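Local structure of terminal oxygenase component of carbazole 1,9a-dioxygenase (Sphingomonas, 3GKQ) at residues M300-R304 with E317-W322; Y297-L301 with L327-N331; R14-W18 with W351-L356. The protein serves as the Rieske non-haem iron terminal oxygenase that probably adds dioxygen to carbazole at the 1 and 9a positions. All coordinates share one frame; numbering follows the deposited sequence.

Interaction 1 (M300-R304 with E317-W322); sequences MLGRR and EFREKW
L301 lays its CD1 methyl against the helix 308-328, where it meets the CB of W322 at 3.7 Å and the rim of the F318 ring at CD1, 3.9 Å away. The methyl lies near the plane of the phenyl ring, so F318 offers its edge to the leucine, while the W322 side chain crosses the leucine at about a right angle. With CG of F318 anti to the backbone N (chi1 174°), the ring swings off the helix and reaches the strand although its CA-CB bond does not aim there. The segment 300-304 ends the strand 294-304 of the antiparallel sheet in the catalytic domain, a member of the Bet v 1-like superfamily, and the helix segment 317-322 packs across one face of that sheet, its axis 11.0 Å from that of the strand. Two residues on from L301, R303 points to the same side and holds E317. Both terminal nitrogens converge on a single carboxylate oxygen: R303 NH2 forms a salt bridge to E317 OE1 with a modelled separation of 2.5 Å, and R303 NH1 adds a weak bond of 2.8 Å to the same OE1. The guanidinium and carboxylate planes stand 70° apart, and NH2 meets OE1 on its syn side. R303 NH2 also bonds T280, and P277 and L281 touch the W322 side chain.

Interaction 2 (Y297-L301 with L327-N331); sequences YLQML and LNGFN
Q299 NE2 donates to the main-chain oxygen of L327 at 2.9 Å in a nearly straight bond, with an N-H...O angle of 167°. The donor sits in the carbonyl plane on a lone pair, and the oxygen lies close to the glutamine's own amide plane. A second, weak bond runs from Q299 NE2 to N331 OD1 at 3.2 Å, the two amides being turned 70° from each other. At the other end of the same amide, OE1 accepts from Q166 and R168 of the neighbouring strand, which fixes the amide's rotation. N331 in turn gives its ND2 to D334, a ligand of the mononuclear iron, and receives Q283 NE2 on OD1; it is thus a second-shell residue of the metal site, carried on the turn that follows the helix 308-328 in the catalytic domain of this Rieske oxygenase. Y297 comes to N331 with its hydroxyl, OH lying 3.2 Å from N331 CG, and the ring and amide planes are almost perpendicular at 84°. This hydroxyl is hydrogen-bonded to E285, and CG of Q299 lies over the rim of one face of the Y297 ring. Farther along the strand the contact becomes apolar: L327 and L301 reach toward each other tip to tip, L327 CD2 standing 3.9 Å from L301 CG.

Interaction 3 (R14-W18 with W351-L356); sequences RTRAW and WREEVL
R14 supplies the two hydrogen bonds between the segments, each from a different terminal nitrogen. NH1 donates to the main-chain oxygen of W351 at 2.7 Å, approaching nearly along the C=O axis, and NH2 forms a salt bridge with E354 OE2 at 2.6 Å. Both acceptors lie close to the guanidinium plane, whereas the carboxylate stands almost perpendicular to it, at 89°, and takes the arginine on its anti lone pair. An extended chain, with chi1, chi2 and chi3 all near 171°, carries the group across from the end of helix 9-15 to the C-terminal end of helix 349-353. An alanine in place of R14 is likely to leave the W351 carbonyl without this donor and E354 with one cationic partner fewer. T15 OG1 bonds A11 O within its own helix.

Apolar and aromatic contacts surround this grip. The six-membered end of W18 comes up to W351, CZ3 of W18 lying 3.9 Å from W351 CB, while W18 CZ2 sits over the rim of one face of the R14 guanidinium. T15 CA lies over the centre of one W18 ring face, on the side from which the R14 chain also approaches. L356 CD1 closes in at the guanidinium edge, 3.5 Å from R14 NH2. T15 CG2 rests 3.6 Å from the W351 carbonyl oxygen.

E354 also bridges R367 on helix 361-373 through OE2 and bonds Y345 through OE1, and V355 and L356 pack on W98 and R75 of a neighbouring subunit, residues of its Rieske cluster pocket. With R14 and R367 both at its carboxylate, E354 would probably be kept ionised, its charge joining the N-terminal helix to the C-terminal helical region beside the subunit interface.

In the fold
Interactions 1 and 2 are successive parts of one interface between strand 294-304 and helix 308-328, their centres 10 Å apart. They share L301, whose methyls serve both, and they meet directly where F318 CE1 packs against L327 CD1 at 3.7 Å. Along this interface the approach to the mononuclear iron changes: the side chain of L301 is about 12 Å from the metal, whereas that of N331 in interaction 2 is about 4 Å from it. Interaction 3 lies apart, its centre 38 Å from interaction 1's and 29 Å from interaction 2's. It joins the N-terminal helix 9-15 to helix 349-353, enclosing both other contacts in sequence, and borders a neighbouring subunit's Rieske domain.

Interaction 1 (M300-R304 with E317-W322)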
loop_
_atom_site.group_PDB
_atom_site.type_symbol
_atom_site.label_atom_id
_atom_site.label_comp_id
_atom_site.label_asym_id
_atom_site.label_seq_id
_atom_site.Cartn_x
_atom_site.Cartn_y
_atom_site.Cartn_z
ATOM N N MET A 300 -4.992 21.135 24.539
ATOM C CA MET A 300 -5.701 22.290 25.077
ATOM C C MET A 300 -4.941 22.895 26.251
ATOM O O MET A 300 -4.392 22.174 27.089
ATOM C CB MET A 300 -7.103 21.900 25.566
ATOM C CG MET A 300 -7.933 21.064 24.595
ATOM S SD MET A 300 -8.111 21.791 22.972
ATOM C CE MET A 300 -9.213 23.173 23.337
ATOM N N LEU A 301 -4.903 24.222 26.303
ATOM C CA LEU A 301 -4.253 24.929 27.400
ATOM C C LEU A 301 -5.325 25.758 28.092
ATOM O O LEU A 301 -6.086 26.480 27.443
ATOM C CB LEU A 301 -3.134 25.845 26.892
ATOM C CG LEU A 301 -1.864 25.165 26.370
ATOM C CD1 LEU A 301 -0.813 26.219 26.094
ATOM C CD2 LEU A 301 -1.342 24.161 27.396
ATOM N N GLY A 302 -5.400 25.635 29.409
ATOM C CA GLY A 302 -6.398 26.384 30.143
ATOM C C GLY A 302 -5.793 27.296 31.189
ATOM O O GLY A 302 -4.725 27.009 31.738
ATOM N N ARG A 303 -6.475 28.404 31.452
ATOM C CA ARG A 303 -6.031 29.364 32.456
ATOM C C ARG A 303 -7.238 29.968 33.148
ATOM O O ARG A 303 -8.172 30.436 32.494
ATOM C CB ARG A 303 -5.203 30.488 31.829
ATOM C CG ARG A 303 -4.917 31.635 32.805
ATOM C CD ARG A 303 -4.082 32.737 32.174
ATOM N NE ARG A 303 -2.685 32.341 32.033
ATOM C CZ ARG A 303 -1.780 33.024 31.339
ATOM N NH1 ARG A 303 -2.123 34.145 30.712
ATOM N NH2 ARG A 303 -0.528 32.584 31.270
ATOM N N ARG A 304 -7.218 29.942 34.475
ATOM C CA ARG A 304 -8.300 30.506 35.269
ATOM C C ARG A 304 -8.315 32.015 35.018
ATOM O O ARG A 304 -7.299 32.687 35.196
ATOM C CB ARG A 304 -8.061 30.211 36.752
ATOM C CG ARG A 304 -9.012 30.922 37.689
ATOM C CD ARG A 304 -8.789 30.515 39.139
ATOM N NE ARG A 304 -9.675 31.251 40.037
ATOM C CZ ARG A 304 -9.788 31.013 41.340
ATOM N NH1 ARG A 304 -9.070 30.051 41.906
ATOM N NH2 ARG A 304 -10.625 31.736 42.080
ATOM N N GLU A 317 -1.496 35.469 24.403
ATOM C CA GLU A 317 -0.287 34.784 24.840
ATOM C C GLU A 317 -0.246 33.365 24.270
ATOM O O GLU A 317 0.821 32.860 23.911
ATOM C CB GLU A 317 -0.237 34.745 26.372
ATOM C CG GLU A 317 1.012 34.094 26.929
ATOM C CD GLU A 317 1.112 34.211 28.439
ATOM O OE1 GLU A 317 0.161 33.790 29.133
ATOM O OE2 GLU A 317 2.144 34.722 28.931
ATOM N N PHE A 318 -1.415 32.731 24.190
ATOM C CA PHE A 318 -1.531 31.376 23.654
ATOM C C PHE A 318 -0.988 31.348 22.228
ATOM O O PHE A 318 -0.105 30.554 21.899
ATOM C CB PHE A 318 -2.999 30.932 23.646
ATOM C CG PHE A 318 -3.232 29.600 22.974
ATOM C CD1 PHE A 318 -2.930 28.409 23.629
ATOM C CD2 PHE A 318 -3.733 29.541 21.675
ATOM C CE1 PHE A 318 -3.124 27.175 23.000
ATOM C CE2 PHE A 318 -3.929 28.313 21.036
ATOM C CZ PHE A 318 -3.622 27.127 21.703
ATOM N N ARG A 319 -1.523 32.233 21.393
ATOM C CA ARG A 319 -1.124 32.333 19.995
ATOM C C ARG A 319 0.315 32.781 19.788
ATOM O O ARG A 319 1.072 32.165 19.038
ATOM C CB ARG A 319 -2.043 33.313 19.258
ATOM C CG ARG A 319 -3.398 32.751 18.864
ATOM C CD ARG A 319 -4.317 33.838 18.295
ATOM N NE ARG A 319 -3.587 34.811 17.487
ATOM C CZ ARG A 319 -3.157 35.988 17.937
ATOM N NH1 ARG A 319 -3.389 36.346 19.194
ATOM N NH2 ARG A 319 -2.483 36.802 17.135
ATOM N N GLU A 320 0.689 33.860 20.463
ATOM C CA GLU A 320 2.015 34.437 20.317
ATOM C C GLU A 320 3.180 33.746 21.015
ATOM O O GLU A 320 4.323 33.897 20.589
ATOM C CB GLU A 320 1.962 35.903 20.750
ATOM C CG GLU A 320 1.234 36.810 19.761
ATOM C CD GLU A 320 0.624 38.034 20.425
ATOM O OE1 GLU A 320 1.253 38.588 21.351
ATOM O OE2 GLU A 320 -0.482 38.445 20.012
ATOM N N LYS A 321 2.910 32.979 22.064
ATOM C CA LYS A 321 4.005 32.340 22.786
ATOM C C LYS A 321 3.938 30.823 22.972
ATOM O O LYS A 321 4.773 30.087 22.451
ATOM C CB LYS A 321 4.148 33.004 24.162
ATOM C CG LYS A 321 5.289 32.467 25.018
ATOM C CD LYS A 321 5.354 33.218 26.346
ATOM C CE LYS A 321 6.570 32.820 27.171
ATOM N NZ LYS A 321 6.662 33.606 28.443
ATOM N N TRP A 322 2.941 30.373 23.721
ATOM C CA TRP A 322 2.785 28.964 24.047
ATOM C C TRP A 322 2.640 27.948 22.917
ATOM O O TRP A 322 3.109 26.817 23.048
ATOM C CB TRP A 322 1.640 28.826 25.042
ATOM C CG TRP A 322 1.881 29.668 26.253
ATOM C CD1 TRP A 322 1.093 30.680 26.721
ATOM C CD2 TRP A 322 3.008 29.593 27.137
ATOM N NE1 TRP A 322 1.661 31.242 27.840
ATOM C CE2 TRP A 322 2.837 30.594 28.118
ATOM C CE3 TRP A 322 4.148 28.777 27.194
ATOM C CZ2 TRP A 322 3.763 30.805 29.148
ATOM C CZ3 TRP A 322 5.072 28.985 28.221
ATOM C CH2 TRP A 322 4.870 29.995 29.184
#

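Interaction 2 (Y297-L301 with L327-N331)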
loop_
_atom_site.group_PDB
_atom_site.type_symbol
_atom_site.label_atom_id
_atom_site.label_comp_id
_atom_site.label_asym_id
_atom_site.label_seq_id
_atom_site.Cartn_x
_atom_site.Cartn_y
_atom_site.Cartn_z
ATOM N N TYR A 297 -4.559 14.171 17.800
ATOM C CA TYR A 297 -3.888 14.649 19.003
ATOM C C TYR A 297 -4.366 16.079 19.253
ATOM O O TYR A 297 -3.996 17.003 18.532
ATOM C CB TYR A 297 -2.370 14.590 18.796
ATOM C CG TYR A 297 -1.535 15.197 19.904
ATOM C CD1 TYR A 297 -1.872 15.010 21.245
ATOM C CD2 TYR A 297 -0.380 15.925 19.609
ATOM C CE1 TYR A 297 -1.081 15.528 22.269
ATOM C CE2 TYR A 297 0.425 16.451 20.626
ATOM C CZ TYR A 297 0.067 16.245 21.953
ATOM O OH TYR A 297 0.863 16.736 22.963
ATOM N N LEU A 298 -5.212 16.234 20.267
ATOM C CA LEU A 298 -5.798 17.522 20.635
ATOM C C LEU A 298 -5.079 18.074 21.867
ATOM O O LEU A 298 -5.063 17.431 22.916
ATOM C CB LEU A 298 -7.280 17.329 20.964
ATOM C CG LEU A 298 -8.358 18.343 20.564
ATOM C CD1 LEU A 298 -9.392 18.392 21.680
ATOM C CD2 LEU A 298 -7.780 19.725 20.327
ATOM N N GLN A 299 -4.497 19.262 21.738
ATOM C CA GLN A 299 -3.770 19.896 22.838
ATOM C C GLN A 299 -4.496 21.148 23.305
ATOM O O GLN A 299 -4.596 22.113 22.554
ATOM C CB GLN A 299 -2.373 20.303 22.380
ATOM C CG GLN A 299 -1.481 19.169 21.954
ATOM C CD GLN A 299 -0.257 19.662 21.216
ATOM O OE1 GLN A 299 -0.345 20.098 20.066
ATOM N NE2 GLN A 299 0.894 19.609 21.880
ATOM N N MET A 300 -4.992 21.135 24.539
ATOM C CA MET A 300 -5.701 22.290 25.077
ATOM C C MET A 300 -4.941 22.895 26.251
ATOM O O MET A 300 -4.392 22.174 27.089
ATOM C CB MET A 300 -7.103 21.900 25.566
ATOM C CG MET A 300 -7.933 21.064 24.595
ATOM S SD MET A 300 -8.111 21.791 22.972
ATOM C CE MET A 300 -9.213 23.173 23.337
ATOM N N LEU A 301 -4.903 24.222 26.303
ATOM C CA LEU A 301 -4.253 24.929 27.400
ATOM C C LEU A 301 -5.325 25.758 28.092
ATOM O O LEU A 301 -6.086 26.480 27.443
ATOM C CB LEU A 301 -3.134 25.845 26.892
ATOM C CG LEU A 301 -1.864 25.165 26.370
ATOM C CD1 LEU A 301 -0.813 26.219 26.094
ATOM C CD2 LEU A 301 -1.342 24.161 27.396
ATOM N N LEU A 327 3.460 23.715 22.972
ATOM C CA LEU A 327 2.659 22.776 22.193
ATOM C C LEU A 327 3.459 22.110 21.079
ATOM O O LEU A 327 3.283 20.919 20.817
ATOM C CB LEU A 327 1.415 23.474 21.632
ATOM C CG LEU A 327 0.504 24.093 22.701
ATOM C CD1 LEU A 327 -0.852 24.429 22.090
ATOM C CD2 LEU A 327 0.326 23.124 23.860
ATOM N N ASN A 328 4.333 22.871 20.426
ATOM C CA ASN A 328 5.173 22.314 19.372
ATOM C C ASN A 328 6.597 22.136 19.903
ATOM O O ASN A 328 7.190 21.064 19.780
ATOM C CB ASN A 328 5.202 23.228 18.139
ATOM C CG ASN A 328 3.830 23.406 17.500
ATOM O OD1 ASN A 328 2.922 22.605 17.712
ATOM N ND2 ASN A 328 3.685 24.455 16.698
ATOM N N GLY A 329 7.127 23.195 20.513
ATOM C CA GLY A 329 8.480 23.169 21.043
ATOM C C GLY A 329 8.775 22.082 22.055
ATOM O O GLY A 329 9.913 21.619 22.159
ATOM N N PHE A 330 7.758 21.677 22.806
ATOM C CA PHE A 330 7.921 20.641 23.815
ATOM C C PHE A 330 7.314 19.297 23.389
ATOM O O PHE A 330 7.962 18.257 23.500
ATOM C CB PHE A 330 7.274 21.087 25.126
ATOM C CG PHE A 330 7.529 20.156 26.281
ATOM C CD1 PHE A 330 8.698 20.256 27.027
ATOM C CD2 PHE A 330 6.591 19.189 26.632
ATOM C CE1 PHE A 330 8.933 19.408 28.109
ATOM C CE2 PHE A 330 6.812 18.335 27.709
ATOM C CZ PHE A 330 7.991 18.448 28.455
ATOM N N ASN A 331 6.076 19.316 22.902
ATOM C CA ASN A 331 5.412 18.072 22.514
ATOM C C ASN A 331 5.763 17.452 21.166
ATOM O O ASN A 331 5.470 16.276 20.945
ATOM C CB ASN A 331 3.893 18.230 22.619
ATOM C CG ASN A 331 3.426 18.385 24.054
ATOM O OD1 ASN A 331 2.837 19.401 24.420
ATOM N ND2 ASN A 331 3.697 17.377 24.879
#

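Interaction 3 (R14-W18 with W351-L356)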
loop_
_atom_site.group_PDB
_atom_site.type_symbol
_atom_site.label_atom_id
_atom_site.label_comp_id
_atom_site.label_asym_id
_atom_site.label_seq_id
_atom_site.Cartn_x
_atom_site.Cartn_y
_atom_site.Cartn_z
ATOM N N ARG A 14 -0.016 -12.286 32.976
ATOM C CA ARG A 14 0.473 -10.924 33.119
ATOM C C ARG A 14 -0.443 -9.860 32.510
ATOM O O ARG A 14 -0.628 -8.795 33.092
ATOM C CB ARG A 14 1.871 -10.797 32.506
ATOM C CG ARG A 14 2.345 -9.359 32.416
ATOM C CD ARG A 14 3.811 -9.222 32.017
ATOM N NE ARG A 14 4.123 -7.816 31.760
ATOM C CZ ARG A 14 3.785 -7.168 30.646
ATOM N NH1 ARG A 14 3.138 -7.802 29.674
ATOM N NH2 ARG A 14 4.060 -5.878 30.519
ATOM N N THR A 15 -1.022 -10.147 31.351
ATOM C CA THR A 15 -1.882 -9.176 30.673
ATOM C C THR A 15 -3.373 -9.319 30.976
ATOM O O THR A 15 -4.185 -8.503 30.538
ATOM C CB THR A 15 -1.692 -9.264 29.154
ATOM O OG1 THR A 15 -2.105 -10.555 28.701
ATOM C CG2 THR A 15 -0.227 -9.059 28.788
ATOM N N ARG A 16 -3.718 -10.354 31.735
ATOM C CA ARG A 16 -5.100 -10.651 32.097
ATOM C C ARG A 16 -5.946 -9.444 32.510
ATOM O O ARG A 16 -7.016 -9.213 31.952
ATOM C CB ARG A 16 -5.118 -11.690 33.224
ATOM C CG ARG A 16 -6.508 -12.150 33.632
ATOM C CD ARG A 16 -6.427 -13.171 34.762
ATOM N NE ARG A 16 -5.746 -14.389 34.332
ATOM C CZ ARG A 16 -5.417 -15.390 35.142
ATOM N NH1 ARG A 16 -5.703 -15.328 36.439
ATOM N NH2 ARG A 16 -4.796 -16.455 34.652
ATOM N N ALA A 17 -5.466 -8.686 33.490
ATOM C CA ALA A 17 -6.192 -7.526 33.995
ATOM C C ALA A 17 -6.453 -6.412 32.979
ATOM O O ALA A 17 -7.274 -5.532 33.234
ATOM C CB ALA A 17 -5.476 -6.959 35.218
ATOM N N TRP A 18 -5.757 -6.420 31.844
ATOM C CA TRP A 18 -6.015 -5.390 30.842
ATOM C C TRP A 18 -6.227 -5.918 29.431
ATOM O O TRP A 18 -5.922 -5.243 28.449
ATOM C CB TRP A 18 -4.929 -4.301 30.839
ATOM C CG TRP A 18 -3.565 -4.705 31.293
ATOM C CD1 TRP A 18 -3.137 -4.843 32.583
ATOM C CD2 TRP A 18 -2.435 -4.969 30.465
ATOM N NE1 TRP A 18 -1.808 -5.174 32.608
ATOM C CE2 TRP A 18 -1.349 -5.259 31.316
ATOM C CE3 TRP A 18 -2.229 -4.987 29.077
ATOM C CZ2 TRP A 18 -0.074 -5.567 30.832
ATOM C CZ3 TRP A 18 -0.960 -5.292 28.593
ATOM C CH2 TRP A 18 0.100 -5.579 29.471
ATOM N N TRP A 351 2.385 -5.891 23.812
ATOM C CA TRP A 351 1.804 -6.035 25.145
ATOM C C TRP A 351 2.395 -7.212 25.912
ATOM O O TRP A 351 2.421 -7.208 27.147
ATOM C CB TRP A 351 0.283 -6.196 25.051
ATOM C CG TRP A 351 -0.362 -5.150 24.203
ATOM C CD1 TRP A 351 -0.918 -5.325 22.970
ATOM C CD2 TRP A 351 -0.461 -3.752 24.493
ATOM N NE1 TRP A 351 -1.354 -4.123 22.469
ATOM C CE2 TRP A 351 -1.087 -3.138 23.384
ATOM C CE3 TRP A 351 -0.082 -2.953 25.583
ATOM C CZ2 TRP A 351 -1.342 -1.765 23.328
ATOM C CZ3 TRP A 351 -0.335 -1.581 25.529
ATOM C CH2 TRP A 351 -0.958 -1.004 24.410
ATOM N N ARG A 352 2.875 -8.213 25.185
ATOM C CA ARG A 352 3.455 -9.398 25.815
ATOM C C ARG A 352 4.978 -9.336 25.918
ATOM O O ARG A 352 5.561 -9.855 26.866
ATOM C CB ARG A 352 3.096 -10.656 25.019
ATOM C CG ARG A 352 1.801 -10.565 24.225
ATOM C CD ARG A 352 0.578 -10.578 25.117
ATOM N NE ARG A 352 -0.647 -10.423 24.335
ATOM C CZ ARG A 352 -1.870 -10.644 24.807
ATOM N NH1 ARG A 352 -2.039 -11.033 26.064
ATOM N NH2 ARG A 352 -2.924 -10.475 24.020
ATOM N N GLU A 353 5.618 -8.708 24.937
ATOM C CA GLU A 353 7.078 -8.647 24.901
ATOM C C GLU A 353 7.752 -7.460 25.578
ATOM O O GLU A 353 8.957 -7.493 25.816
ATOM C CB GLU A 353 7.560 -8.724 23.453
ATOM C CG GLU A 353 7.226 -10.022 22.756
ATOM C CD GLU A 353 7.731 -10.045 21.331
ATOM O OE1 GLU A 353 8.938 -9.787 21.122
ATOM O OE2 GLU A 353 6.927 -10.319 20.418
ATOM N N GLU A 354 6.994 -6.409 25.870
ATOM C CA GLU A 354 7.560 -5.232 26.525
ATOM C C GLU A 354 8.194 -5.651 27.853
ATOM O O GLU A 354 7.762 -6.624 28.470
ATOM C CB GLU A 354 6.457 -4.197 26.793
ATOM C CG GLU A 354 5.450 -4.642 27.867
ATOM C CD GLU A 354 4.215 -3.748 27.961
ATOM O OE1 GLU A 354 4.106 -2.760 27.206
ATOM O OE2 GLU A 354 3.345 -4.043 28.802
ATOM N N VAL A 355 9.230 -4.930 28.276
ATOM C CA VAL A 355 9.887 -5.198 29.556
ATOM C C VAL A 355 9.770 -3.894 30.337
ATOM O O VAL A 355 10.549 -2.957 30.141
ATOM C CB VAL A 355 11.378 -5.558 29.387
ATOM C CG1 VAL A 355 12.033 -5.694 30.757
ATOM C CG2 VAL A 355 11.519 -6.863 28.617
ATOM N N LEU A 356 8.788 -3.838 31.228
ATOM C CA LEU A 356 8.527 -2.631 32.004
ATOM C C LEU A 356 9.367 -2.467 33.266
ATOM O O LEU A 356 9.898 -3.441 33.800
ATOM C CB LEU A 356 7.047 -2.590 32.379
ATOM C CG LEU A 356 6.069 -2.744 31.211
ATOM C CD1 LEU A 356 4.643 -2.638 31.726
ATOM C CD2 LEU A 356 6.344 -1.669 30.170
#